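PDB 4QN8: VipE from Legionella pneumophila subsp. pneumophila str. Philadelphia 1, which is of unknown molecular function but is an effector protein, probably acting in the host cell on signalling processes. Local coordinates for residues R84-S89 against F123-V128. Numbering follows the deposited sequence.
Sequences RMIELS and FNSTRV
R127 meets I86 and S89 through a side chain that leaves with CG anti to the backbone N (chi1 -176°) and then bends at chi2 (78°), which turns CD out of the extended path. In the all-helical N-terminal part of VipE, that arginine joins the first turn of helix 126-131 to the C-terminal end of helix 75-88. Its guanidinium reaches S89, the first residue to leave helical geometry, and two nitrogens converge on one carbonyl oxygen: R127 NH1 donates to S89 O at 2.9 Å with an N-H...O angle of 149°, while R127 NH2 to S89 O, at 3.2 Å, is a weak bond. S89 O lies near the guanidinium plane, at its edge. The positive group thus sits at a helix C-terminus, where the helix dipole would probably reinforce the attraction; I86 O is also close, 3.1 Å from R127 NH1. Beyond the two segments, R127 NE forms a salt bridge with E131 and the guanidinium a cation-pi contact with F97, so several partners limit its rotation. Nearer the R127 backbone the contact is apolar. I86 CG2, anti to its backbone N, packs on R127 CB at 3.6 Å and reaches V128 CG2 at 4.1 Å; I86 also touches M98 and H122, and V128 packs on helix 135-154. S125 occupies the N-cap position of helix 126-131: its OG accepts a weak capping bond from V128 N at 3.3 Å and also hydrogen-bonds to H122 O. S125 OG lies 3.9 Å from the methyl carbon CG2 of I86.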
loop_
_atom_site.group_PDB
_atom_site.type_symbol
_atom_site.label_atom_id
_atom_site.label_comp_id
_atom_site.label_asym_id
_atom_site.label_seq_id
_atom_site.Cartn_x
_atom_site.Cartn_y
_atom_site.Cartn_z
ATOM N N ARG A 84 6.741 7.882 5.249
ATOM C CA ARG A 84 8.016 7.606 4.612
ATOM C C ARG A 84 7.812 7.018 3.233
ATOM O O ARG A 84 8.512 7.381 2.289
ATOM C CB ARG A 84 8.849 6.649 5.461
ATOM C CG ARG A 84 9.356 7.256 6.729
ATOM C CD ARG A 84 10.125 6.216 7.497
ATOM N NE ARG A 84 11.423 5.923 6.882
ATOM C CZ ARG A 84 12.109 4.809 7.125
ATOM N NH1 ARG A 84 11.604 3.888 7.940
ATOM N NH2 ARG A 84 13.288 4.605 6.548
HETATM N N MSE A 85 6.846 6.112 3.102
HETATM C CA MSE A 85 6.606 5.487 1.816
HETATM C C MSE A 85 6.170 6.520 0.790
HETATM O O MSE A 85 6.577 6.458 -0.377
HETATM C CB MSE A 85 5.567 4.367 1.941
HETATM C CG MSE A 85 6.081 3.182 2.747
HETATM SE SE MSE A 85 4.647 1.879 2.850
HETATM C CE MSE A 85 5.544 0.497 3.878
ATOM N N ILE A 86 5.367 7.479 1.222
ATOM C CA ILE A 86 4.916 8.531 0.313
ATOM C C ILE A 86 6.115 9.399 -0.102
ATOM O O ILE A 86 6.264 9.733 -1.283
ATOM C CB ILE A 86 3.751 9.360 0.929
ATOM C CG1 ILE A 86 2.463 8.521 0.896
ATOM C CG2 ILE A 86 3.549 10.674 0.189
ATOM C CD1 ILE A 86 1.419 8.870 1.951
ATOM N N GLU A 87 6.989 9.733 0.846
ATOM C CA GLU A 87 8.179 10.545 0.525
ATOM C C GLU A 87 9.147 9.833 -0.411
ATOM O O GLU A 87 9.771 10.473 -1.268
ATOM C CB GLU A 87 8.956 10.908 1.792
ATOM C CG GLU A 87 8.415 12.045 2.617
ATOM C CD GLU A 87 9.137 12.140 3.944
ATOM O OE1 GLU A 87 9.424 11.070 4.533
ATOM O OE2 GLU A 87 9.428 13.268 4.394
ATOM N N LEU A 88 9.286 8.519 -0.234
ATOM C CA LEU A 88 10.342 7.751 -0.908
ATOM C C LEU A 88 9.908 6.979 -2.143
ATOM O O LEU A 88 10.758 6.428 -2.839
ATOM C CB LEU A 88 10.976 6.760 0.057
ATOM C CG LEU A 88 11.687 7.406 1.239
ATOM C CD1 LEU A 88 12.145 6.316 2.209
ATOM C CD2 LEU A 88 12.872 8.281 0.801
ATOM N N SER A 89 8.600 6.917 -2.385
ATOM C CA SER A 89 8.038 6.207 -3.539
ATOM C C SER A 89 8.683 6.708 -4.826
ATOM O O SER A 89 8.928 7.907 -4.964
ATOM C CB SER A 89 6.527 6.420 -3.616
ATOM O OG SER A 89 5.865 5.686 -2.613
ATOM N N PHE A 123 -2.655 13.791 3.280
ATOM C CA PHE A 123 -3.092 14.574 2.121
ATOM C C PHE A 123 -2.537 15.983 2.136
ATOM O O PHE A 123 -2.692 16.719 1.167
ATOM C CB PHE A 123 -4.619 14.575 2.015
ATOM C CG PHE A 123 -5.187 13.199 1.833
ATOM C CD1 PHE A 123 -5.264 12.626 0.573
ATOM C CD2 PHE A 123 -5.584 12.449 2.924
ATOM C CE1 PHE A 123 -5.764 11.343 0.404
ATOM C CE2 PHE A 123 -6.084 11.165 2.760
ATOM C CZ PHE A 123 -6.170 10.611 1.504
ATOM N N ASN A 124 -1.890 16.343 3.241
ATOM C CA ASN A 124 -1.185 17.614 3.369
ATOM C C ASN A 124 0.297 17.528 3.006
ATOM O O ASN A 124 0.997 18.546 2.975
ATOM C CB ASN A 124 -1.322 18.149 4.798
ATOM C CG ASN A 124 -2.723 18.617 5.110
ATOM O OD1 ASN A 124 -3.455 19.058 4.220
ATOM N ND2 ASN A 124 -3.109 18.528 6.382
ATOM N N SER A 125 0.770 16.318 2.731
ATOM C CA SER A 125 2.192 16.072 2.528
ATOM C C SER A 125 2.645 16.696 1.210
ATOM O O SER A 125 1.835 16.859 0.285
ATOM C CB SER A 125 2.467 14.565 2.519
ATOM O OG SER A 125 1.824 13.959 1.403
ATOM N N THR A 126 3.929 17.042 1.128
ATOM C CA THR A 126 4.478 17.671 -0.076
ATOM C C THR A 126 4.211 16.814 -1.313
ATOM O O THR A 126 3.828 17.326 -2.365
ATOM C CB THR A 126 5.997 17.918 0.061
ATOM O OG1 THR A 126 6.244 18.796 1.173
ATOM C CG2 THR A 126 6.560 18.555 -1.205
ATOM N N ARG A 127 4.398 15.505 -1.189
ATOM C CA ARG A 127 4.262 14.641 -2.360
ATOM C C ARG A 127 2.803 14.567 -2.820
ATOM O O ARG A 127 2.521 14.667 -4.018
ATOM C CB ARG A 127 4.804 13.239 -2.073
ATOM C CG ARG A 127 4.790 12.295 -3.276
ATOM C CD ARG A 127 5.937 12.608 -4.210
ATOM N NE ARG A 127 6.019 11.680 -5.343
ATOM C CZ ARG A 127 6.629 10.494 -5.305
ATOM N NH1 ARG A 127 7.196 10.073 -4.185
ATOM N NH2 ARG A 127 6.659 9.720 -6.387
ATOM N N VAL A 128 1.869 14.414 -1.886
ATOM C CA VAL A 128 0.467 14.290 -2.294
ATOM C C VAL A 128 -0.022 15.622 -2.840
ATOM O O VAL A 128 -0.750 15.665 -3.833
ATOM C CB VAL A 128 -0.434 13.804 -1.145
ATOM C CG1 VAL A 128 -1.921 13.927 -1.514
ATOM C CG2 VAL A 128 -0.085 12.366 -0.769
#